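Local coordinates for protein 2'-5' RNA Ligase (Thermus thermophilus, PDB 1IUH) that belongs to the LigT-like phosphoesterases of the 2H clan and is built of helices packed on curved antiparallel beta structure, at residues F70-R75 with L150-E155; G29-P34 with R135-A140; M1-A6 with L159-L164. All coordinates share one frame; numbering follows the deposited sequence.

Contact 1: residues F70-R75 with L150-E155; sequences FRARLR and LEWPVE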
# COMPACT_ATOMS: atom_id res chain seq x y z
N PHE A 70 -7.78 12.45 6.71
CA PHE A 70 -8.46 12.92 5.50
C PHE A 70 -9.38 11.79 5.00
O PHE A 70 -9.16 10.64 5.35
CB PHE A 70 -7.40 13.27 4.46
CG PHE A 70 -6.47 12.13 4.12
CD1 PHE A 70 -6.84 11.18 3.18
CD2 PHE A 70 -5.18 12.03 4.74
CE1 PHE A 70 -5.95 10.12 2.82
CE2 PHE A 70 -4.27 10.97 4.40
CZ PHE A 70 -4.67 10.01 3.41
N ARG A 71 -10.40 12.10 4.18
CA ARG A 71 -11.28 11.06 3.66
C ARG A 71 -10.76 10.49 2.35
O ARG A 71 -10.25 11.25 1.51
CB ARG A 71 -12.68 11.59 3.40
CG ARG A 71 -13.67 11.40 4.54
CD ARG A 71 -13.76 12.58 5.49
NE ARG A 71 -14.88 13.49 5.27
CZ ARG A 71 -14.97 14.32 4.24
NH1 ARG A 71 -14.01 14.34 3.34
NH2 ARG A 71 -16.01 15.12 4.12
N ALA A 72 -10.84 9.17 2.19
CA ALA A 72 -10.44 8.50 0.96
C ALA A 72 -11.74 7.84 0.46
O ALA A 72 -12.70 7.58 1.23
CB ALA A 72 -9.40 7.43 1.20
N ARG A 73 -11.74 7.56 -0.85
CA ARG A 73 -12.84 6.93 -1.53
C ARG A 73 -12.22 5.75 -2.29
O ARG A 73 -11.13 5.84 -2.86
CB ARG A 73 -13.44 7.95 -2.47
CG ARG A 73 -14.50 7.46 -3.35
CD ARG A 73 -15.72 8.41 -3.33
NE ARG A 73 -16.96 7.69 -2.98
CZ ARG A 73 -17.94 8.22 -2.25
NH1 ARG A 73 -17.83 9.48 -1.81
NH2 ARG A 73 -19.00 7.49 -1.90
N LEU A 74 -12.90 4.62 -2.21
CA LEU A 74 -12.50 3.40 -2.90
C LEU A 74 -13.22 3.61 -4.23
O LEU A 74 -14.37 4.02 -4.25
CB LEU A 74 -13.04 2.21 -2.13
CG LEU A 74 -12.25 0.91 -2.13
CD1 LEU A 74 -10.83 1.17 -1.82
CD2 LEU A 74 -12.85 -0.00 -1.12
N ARG A 75 -12.57 3.36 -5.35
CA ARG A 75 -13.27 3.64 -6.58
C ARG A 75 -12.86 2.81 -7.80
O ARG A 75 -11.95 3.19 -8.52
CB ARG A 75 -13.06 5.14 -6.85
CG ARG A 75 -14.01 5.76 -7.82
CD ARG A 75 -13.93 7.28 -7.74
NE ARG A 75 -14.64 7.88 -8.88
CZ ARG A 75 -14.12 8.00 -10.10
NH1 ARG A 75 -12.89 7.57 -10.35
NH2 ARG A 75 -14.87 8.50 -11.08
N LEU A 150 -17.07 3.97 -2.02
CA LEU A 150 -17.11 3.83 -0.58
C LEU A 150 -16.10 4.81 0.04
O LEU A 150 -14.91 4.69 -0.22
CB LEU A 150 -16.79 2.40 -0.18
CG LEU A 150 -16.38 2.21 1.29
CD1 LEU A 150 -17.49 2.72 2.21
CD2 LEU A 150 -16.03 0.75 1.60
N GLU A 151 -16.56 5.73 0.89
CA GLU A 151 -15.70 6.73 1.52
C GLU A 151 -15.34 6.26 2.91
O GLU A 151 -16.11 5.61 3.57
CB GLU A 151 -16.39 8.12 1.60
CG GLU A 151 -15.43 9.29 1.86
CD GLU A 151 -16.10 10.69 2.11
OE1 GLU A 151 -16.72 11.30 1.21
OE2 GLU A 151 -16.00 11.20 3.25
N TRP A 152 -14.14 6.54 3.35
CA TRP A 152 -13.79 6.17 4.70
C TRP A 152 -12.76 7.18 5.20
O TRP A 152 -12.12 7.87 4.40
CB TRP A 152 -13.26 4.73 4.74
CG TRP A 152 -11.80 4.59 4.58
CD1 TRP A 152 -10.89 4.44 5.58
CD2 TRP A 152 -11.09 4.34 3.36
NE1 TRP A 152 -9.68 4.10 5.07
CE2 TRP A 152 -9.76 4.03 3.71
CE3 TRP A 152 -11.45 4.35 2.00
CZ2 TRP A 152 -8.78 3.71 2.77
CZ3 TRP A 152 -10.49 4.05 1.05
CH2 TRP A 152 -9.16 3.73 1.43
N PRO A 153 -12.61 7.29 6.52
CA PRO A 153 -11.66 8.21 7.19
C PRO A 153 -10.26 7.66 7.33
O PRO A 153 -10.09 6.67 8.02
CB PRO A 153 -12.29 8.38 8.62
CG PRO A 153 -13.77 8.05 8.40
CD PRO A 153 -13.64 6.83 7.47
N VAL A 154 -9.24 8.26 6.73
CA VAL A 154 -7.85 7.75 6.93
C VAL A 154 -7.25 8.53 8.09
O VAL A 154 -7.08 9.74 7.98
CB VAL A 154 -6.95 7.96 5.67
CG1 VAL A 154 -5.57 7.47 5.93
CG2 VAL A 154 -7.55 7.24 4.45
N GLU A 155 -6.96 7.83 9.19
CA GLU A 155 -6.44 8.41 10.43
C GLU A 155 -4.98 8.19 10.73
O GLU A 155 -4.47 8.70 11.73
CB GLU A 155 -7.19 7.87 11.61
CG GLU A 155 -8.54 7.51 11.24
CD GLU A 155 -9.54 8.43 11.83
OE1 GLU A 155 -9.21 9.65 11.92
OE2 GLU A 155 -10.64 7.93 12.20

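Contact 2: residues G29-P34 with R135-A140; sequences GWKPVP and RRKAPA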
# COMPACT_ATOMS: atom_id res chain seq x y z
N GLY A 29 -5.79 -19.66 -10.70
CA GLY A 29 -4.58 -18.95 -11.04
C GLY A 29 -4.43 -17.67 -10.22
O GLY A 29 -3.36 -17.05 -10.26
N TRP A 30 -5.49 -17.24 -9.51
CA TRP A 30 -5.44 -16.02 -8.71
C TRP A 30 -5.15 -16.24 -7.25
O TRP A 30 -5.79 -17.06 -6.58
CB TRP A 30 -6.73 -15.24 -8.81
CG TRP A 30 -6.83 -14.50 -10.07
CD1 TRP A 30 -7.75 -14.69 -11.06
CD2 TRP A 30 -6.03 -13.37 -10.48
NE1 TRP A 30 -7.59 -13.75 -12.05
CE2 TRP A 30 -6.54 -12.92 -11.72
CE3 TRP A 30 -4.95 -12.69 -9.91
CZ2 TRP A 30 -6.01 -11.84 -12.40
CZ3 TRP A 30 -4.42 -11.59 -10.59
CH2 TRP A 30 -4.94 -11.17 -11.81
N LYS A 31 -4.15 -15.54 -6.75
CA LYS A 31 -3.82 -15.73 -5.35
C LYS A 31 -4.34 -14.50 -4.62
O LYS A 31 -3.87 -13.37 -4.78
CB LYS A 31 -2.32 -15.93 -5.24
CG LYS A 31 -1.74 -15.75 -3.88
CD LYS A 31 -1.95 -16.91 -2.97
CE LYS A 31 -0.91 -16.81 -1.83
NZ LYS A 31 -0.96 -17.96 -0.85
N PRO A 32 -5.35 -14.71 -3.79
CA PRO A 32 -5.89 -13.57 -3.09
C PRO A 32 -5.09 -13.20 -1.84
O PRO A 32 -4.59 -14.07 -1.09
CB PRO A 32 -7.33 -14.02 -2.79
CG PRO A 32 -7.14 -15.37 -2.42
CD PRO A 32 -6.07 -15.92 -3.41
N VAL A 33 -4.97 -11.88 -1.67
CA VAL A 33 -4.28 -11.29 -0.55
C VAL A 33 -5.17 -11.52 0.67
O VAL A 33 -6.36 -11.31 0.59
CB VAL A 33 -4.09 -9.73 -0.79
CG1 VAL A 33 -3.65 -9.04 0.49
CG2 VAL A 33 -3.06 -9.46 -1.89
N PRO A 34 -4.60 -12.03 1.78
CA PRO A 34 -5.28 -12.29 3.05
C PRO A 34 -5.85 -10.90 3.47
O PRO A 34 -5.15 -9.88 3.38
CB PRO A 34 -4.14 -12.69 3.97
CG PRO A 34 -3.19 -13.37 3.07
CD PRO A 34 -3.22 -12.54 1.81
N ARG A 135 -2.91 -11.70 -6.78
CA ARG A 135 -1.76 -11.76 -7.70
C ARG A 135 -1.83 -13.05 -8.55
O ARG A 135 -2.22 -14.14 -8.08
CB ARG A 135 -0.43 -11.67 -6.90
CG ARG A 135 -0.24 -10.37 -6.12
CD ARG A 135 1.13 -10.21 -5.30
NE ARG A 135 1.42 -8.76 -5.03
CZ ARG A 135 2.04 -7.92 -5.89
NH1 ARG A 135 2.48 -8.34 -7.10
NH2 ARG A 135 2.17 -6.61 -5.57
N ARG A 136 -1.46 -12.89 -9.82
CA ARG A 136 -1.50 -13.97 -10.79
C ARG A 136 -0.32 -14.92 -10.73
O ARG A 136 0.76 -14.66 -11.26
CB ARG A 136 -1.73 -13.32 -12.18
CG ARG A 136 -0.91 -13.79 -13.33
CD ARG A 136 -1.06 -15.24 -13.58
NE ARG A 136 -1.08 -15.58 -15.00
CZ ARG A 136 -0.16 -16.32 -15.60
NH1 ARG A 136 0.88 -16.80 -14.91
NH2 ARG A 136 -0.31 -16.58 -16.90
N LYS A 137 -0.52 -16.03 -10.03
CA LYS A 137 0.47 -17.07 -9.87
C LYS A 137 0.36 -18.08 -11.02
O LYS A 137 1.27 -18.85 -11.27
CB LYS A 137 0.26 -17.78 -8.56
CG LYS A 137 1.06 -17.21 -7.34
CD LYS A 137 0.99 -18.25 -6.12
CE LYS A 137 2.07 -18.07 -5.03
NZ LYS A 137 1.51 -18.00 -3.60
N ALA A 138 -0.74 -18.07 -11.77
CA ALA A 138 -0.84 -19.03 -12.84
C ALA A 138 -1.88 -18.57 -13.84
O ALA A 138 -2.49 -17.55 -13.66
CB ALA A 138 -1.17 -20.41 -12.28
N PRO A 139 -2.10 -19.31 -14.93
CA PRO A 139 -3.12 -18.70 -15.79
C PRO A 139 -4.51 -18.44 -15.14
O PRO A 139 -5.13 -19.31 -14.53
CB PRO A 139 -3.20 -19.69 -16.97
CG PRO A 139 -1.82 -20.39 -16.96
CD PRO A 139 -1.55 -20.56 -15.49
N ALA A 140 -5.00 -17.22 -15.28
CA ALA A 140 -6.29 -16.87 -14.74
C ALA A 140 -6.81 -15.72 -15.57
O ALA A 140 -6.04 -14.96 -16.11
CB ALA A 140 -6.17 -16.49 -13.27
O HOH W 1 -7.00 -19.55 -12.82

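Contact 3: residues M1-A6 with L159-L164; sequences MRLFYA and LVRSEL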
# COMPACT_ATOMS: atom_id res chain seq x y z
N MET A 1 16.31 -5.57 6.76
CA MET A 1 14.84 -5.47 6.74
C MET A 1 14.27 -4.85 5.46
O MET A 1 14.73 -3.85 4.95
CB MET A 1 14.35 -4.64 7.90
CG MET A 1 14.98 -4.96 9.25
SD MET A 1 14.02 -4.20 10.58
CE MET A 1 13.62 -5.62 11.57
N ARG A 2 13.24 -5.47 4.95
CA ARG A 2 12.55 -5.00 3.78
C ARG A 2 11.38 -4.23 4.38
O ARG A 2 10.49 -4.77 5.06
CB ARG A 2 12.13 -6.22 3.02
CG ARG A 2 11.22 -6.02 1.89
CD ARG A 2 10.69 -7.40 1.51
NE ARG A 2 9.84 -7.36 0.33
CZ ARG A 2 10.30 -7.38 -0.92
NH1 ARG A 2 11.62 -7.46 -1.16
NH2 ARG A 2 9.42 -7.29 -1.92
N LEU A 3 11.41 -2.93 4.19
CA LEU A 3 10.41 -2.05 4.79
C LEU A 3 9.58 -1.25 3.79
O LEU A 3 10.03 -1.00 2.66
CB LEU A 3 11.15 -1.04 5.66
CG LEU A 3 12.04 -1.56 6.79
CD1 LEU A 3 12.99 -0.48 7.22
CD2 LEU A 3 11.18 -2.01 7.97
N PHE A 4 8.38 -0.86 4.21
CA PHE A 4 7.49 0.01 3.43
C PHE A 4 6.53 0.76 4.36
O PHE A 4 6.31 0.35 5.52
CB PHE A 4 6.68 -0.78 2.38
CG PHE A 4 5.65 -1.75 2.94
CD1 PHE A 4 4.31 -1.41 3.01
CD2 PHE A 4 6.01 -3.03 3.36
CE1 PHE A 4 3.33 -2.33 3.48
CE2 PHE A 4 5.04 -3.96 3.84
CZ PHE A 4 3.70 -3.58 3.88
N TYR A 5 6.06 1.92 3.89
CA TYR A 5 5.03 2.67 4.61
C TYR A 5 3.66 2.33 3.95
O TYR A 5 3.54 2.24 2.73
CB TYR A 5 5.24 4.21 4.59
CG TYR A 5 6.47 4.70 5.37
CD1 TYR A 5 7.66 4.97 4.68
CD2 TYR A 5 6.43 4.95 6.76
CE1 TYR A 5 8.78 5.48 5.35
CE2 TYR A 5 7.58 5.48 7.46
CZ TYR A 5 8.74 5.73 6.71
OH TYR A 5 9.89 6.25 7.21
N ALA A 6 2.64 2.17 4.76
CA ALA A 6 1.36 1.82 4.21
C ALA A 6 0.20 2.27 5.07
O ALA A 6 0.37 2.61 6.24
CB ALA A 6 1.29 0.25 4.01
N LEU A 159 4.78 1.86 9.52
CA LEU A 159 6.07 1.45 9.02
C LEU A 159 5.96 -0.01 9.32
O LEU A 159 5.75 -0.39 10.47
CB LEU A 159 7.22 2.03 9.81
CG LEU A 159 8.60 1.51 9.34
CD1 LEU A 159 8.81 1.83 7.85
CD2 LEU A 159 9.73 2.10 10.19
N VAL A 160 6.11 -0.82 8.28
CA VAL A 160 5.96 -2.27 8.33
C VAL A 160 7.14 -3.03 7.74
O VAL A 160 7.72 -2.63 6.72
CB VAL A 160 4.70 -2.71 7.44
CG1 VAL A 160 4.34 -4.20 7.67
CG2 VAL A 160 3.54 -1.76 7.66
N ARG A 161 7.47 -4.15 8.36
CA ARG A 161 8.50 -5.02 7.83
C ARG A 161 7.80 -6.19 7.12
O ARG A 161 6.76 -6.65 7.53
CB ARG A 161 9.36 -5.60 8.95
CG ARG A 161 10.54 -6.43 8.39
CD ARG A 161 11.17 -7.27 9.47
NE ARG A 161 12.37 -7.98 9.02
CZ ARG A 161 13.17 -8.59 9.86
NH1 ARG A 161 12.85 -8.56 11.15
NH2 ARG A 161 14.29 -9.15 9.44
N SER A 162 8.38 -6.65 6.03
CA SER A 162 7.83 -7.77 5.30
C SER A 162 8.93 -8.79 5.25
O SER A 162 10.07 -8.44 5.03
CB SER A 162 7.47 -7.38 3.85
OG SER A 162 6.87 -8.47 3.15
N GLU A 163 8.60 -10.05 5.45
CA GLU A 163 9.59 -11.13 5.38
C GLU A 163 9.00 -12.20 4.44
O GLU A 163 7.85 -12.63 4.61
CB GLU A 163 9.84 -11.74 6.77
CG GLU A 163 10.44 -10.79 7.83
CD GLU A 163 10.70 -11.50 9.18
OE1 GLU A 163 11.76 -12.13 9.37
OE2 GLU A 163 9.82 -11.49 10.07
N LEU A 164 9.75 -12.62 3.43
CA LEU A 164 9.23 -13.68 2.58
C LEU A 164 9.42 -15.01 3.27
O LEU A 164 10.52 -15.42 3.64
CB LEU A 164 9.86 -13.75 1.19
CG LEU A 164 9.48 -15.12 0.58
CD1 LEU A 164 7.98 -15.41 0.73
CD2 LEU A 164 9.88 -15.17 -0.88
O HOH W 2 6.53 -6.76 0.36
O HOH W 3 12.42 -8.60 6.20

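Contact 1: residues F70-R75 with L150-E155
Phe70 meets Val154, and two residues on Ala72 meets Trp152, in an antiparallel beta pairing of the LigT-like 2H fold, where strand 70-80 runs against strand 150-164. Phe70, Ala72 and Leu74 share one face of the sheet with their hydrogen-bonded partners Val154, Trp152 and Leu150. On that face Phe70 and Val154 lie side by side and point the same way. Phe70 CG stands between its backbone N and carbonyl carbon (chi1 57°), and the phenyl ring leans to the neighbouring strand, with Val154 CB over one ring face at 3.9 Å from the centroid. The valine methyls divide their contacts: CG1 touches Phe70 CZ, whereas CG2 reaches Phe70 CE1 and also Ala72 CB. The indole of Trp152 receives Ala72 CB over its six-membered ring, 3.7 Å from that centroid, a CH-pi contact, and Val154 CG2 lies above the same indole plane. Leu74 crosses the indole at a slant, its CD1 4.1 Å from Trp152 CZ3. Helix 96-113 covers this apolar layer through Phe98, which is edge-to-face with Phe70, and helix 11-21 covers it through Val13 and Leu17.

Arg71, Arg73 and Glu151 project from the other face, with Pro153. Glu151 rises between Arg71 and Arg73 and forms a salt-bridge network with both. Its OE1 is 3.7 Å from Arg73 NH1, a long pair in which the guanidinium and carboxylate planes stand 89° apart. Its OE2 lies over one face of the Arg71 guanidinium, so charge alone links them, and the exact place of this oxygen is doubtful. Between the two layers, the bond from Ala72 N to Trp152 O measures 2.9 Å and is nearly straight, with 168° at the hydrogen.

Contact 2: residues G29-P34 with R135-A140
Trp30 sets its CG anti to the carbonyl carbon (chi1 -78°), and its indole lies against residues 135-140; the neighbouring Lys31 sets CG anti to the backbone N (chi1 163°) and leaves from the other face of the strand, beside Lys137. The indole takes two aliphatic carbons over one and the same face. Ala140 CB sits above the five-membered ring, 3.5 Å from its centroid, and Arg136 CB above the six-membered ring at 4.0 Å from that centroid. Both are CH-pi contacts, and Arg135 CA lies in the ring plane at the edge. The Arg136 side chain crosses the tryptophan at about a right angle, its guanidinium plane 86° from the indole. Outside the pair, Trp30 NE1 is satisfied by Pro141 O, and Trp89 and Val24 also touch this side chain.

The backbone forms a short antiparallel bridge joining strand 30-32 to the end of strand 130-136. Lys31 N donates to Arg135 O at 2.7 Å, and Arg135 N returns a bond to Lys31 O at 2.8 Å. Past the strand end the chain turns, and Gly29 O accepts Ala138 N on a lone pair at 3.2 Å, with a weaker bond from Lys137 N. Gly29 CA closes on Ala140 CB at 3.7 Å.

Separately, Arg135 NH1 lies close to the like-charged Arg87. Lys31 and Lys137 run alongside each other with their NZ atoms 3.7 Å apart, and Lys31 NZ has a weak bond to Lys167 O; the closeness of these two amines would probably make full protonation of both less favourable.

Contact 3: residues M1-A6 with L159-L164
Phe4 carries Val160 CB over one face of its ring, 4.0 Å from the centroid, and has Ser162 CB at its edge, near the ring plane. The two side chains, Phe4 and Val160, lie side by side and point the same way, so that Val160 CB and CG1 both meet the CE2–CZ rim. Tyr5 faces the opposite side of the sheet and takes Leu159 CD1 over its ring, again 4.0 Å from the centroid; its OH bonds to Tyr56 O of helix 53-66. The Arg161 guanidinium is covered on one face by Met1 CE and has Glu163 OE1 over the opposite one, where the ion pair is long and rests on charge alone.

These contacts sit on an antiparallel pair within the curved sheet of the 2H fold: strand 2-8 lies between strands 150-164 and 39-47. Val160 N donates to Phe4 O at 3.0 Å with 164° at the hydrogen, and Phe4 N returns to Val160 O at 3.1 Å. Leu3, whose CB is 4.3 Å from Leu159 CD1, adds to the apolar face with Tyr5, beneath Leu53 of helix 53-66.

Towards the strand end Ser162 N donates to Arg2 O at 3.0 Å. Arg161, with CG anti to the backbone N (chi1 -175°), extends straight as far as NE, which donates to a water at 2.9 Å; that water in turn donates to Ser162 O.

How the contacts relate
Contacts 1 and 3 both use strand 150-164, at its start and its end, and lie on opposite sides of the chain's centre, about 23 Å apart between their centres. Contact 3 is the buried one, nearest the middle of the chain, with apolar side chains on both faces of its sheet. Contact 1 is partly buried: its apolar face lies under two helices, while its other face carries a salt-bridge network. Contact 2, at the periphery about 18 Å from the chain's centre, joins short strand 30-32 to strand 130-136; its single tryptophan gathers the apolar contacts, and its charged side chains are like-signed, not paired as in contact 1.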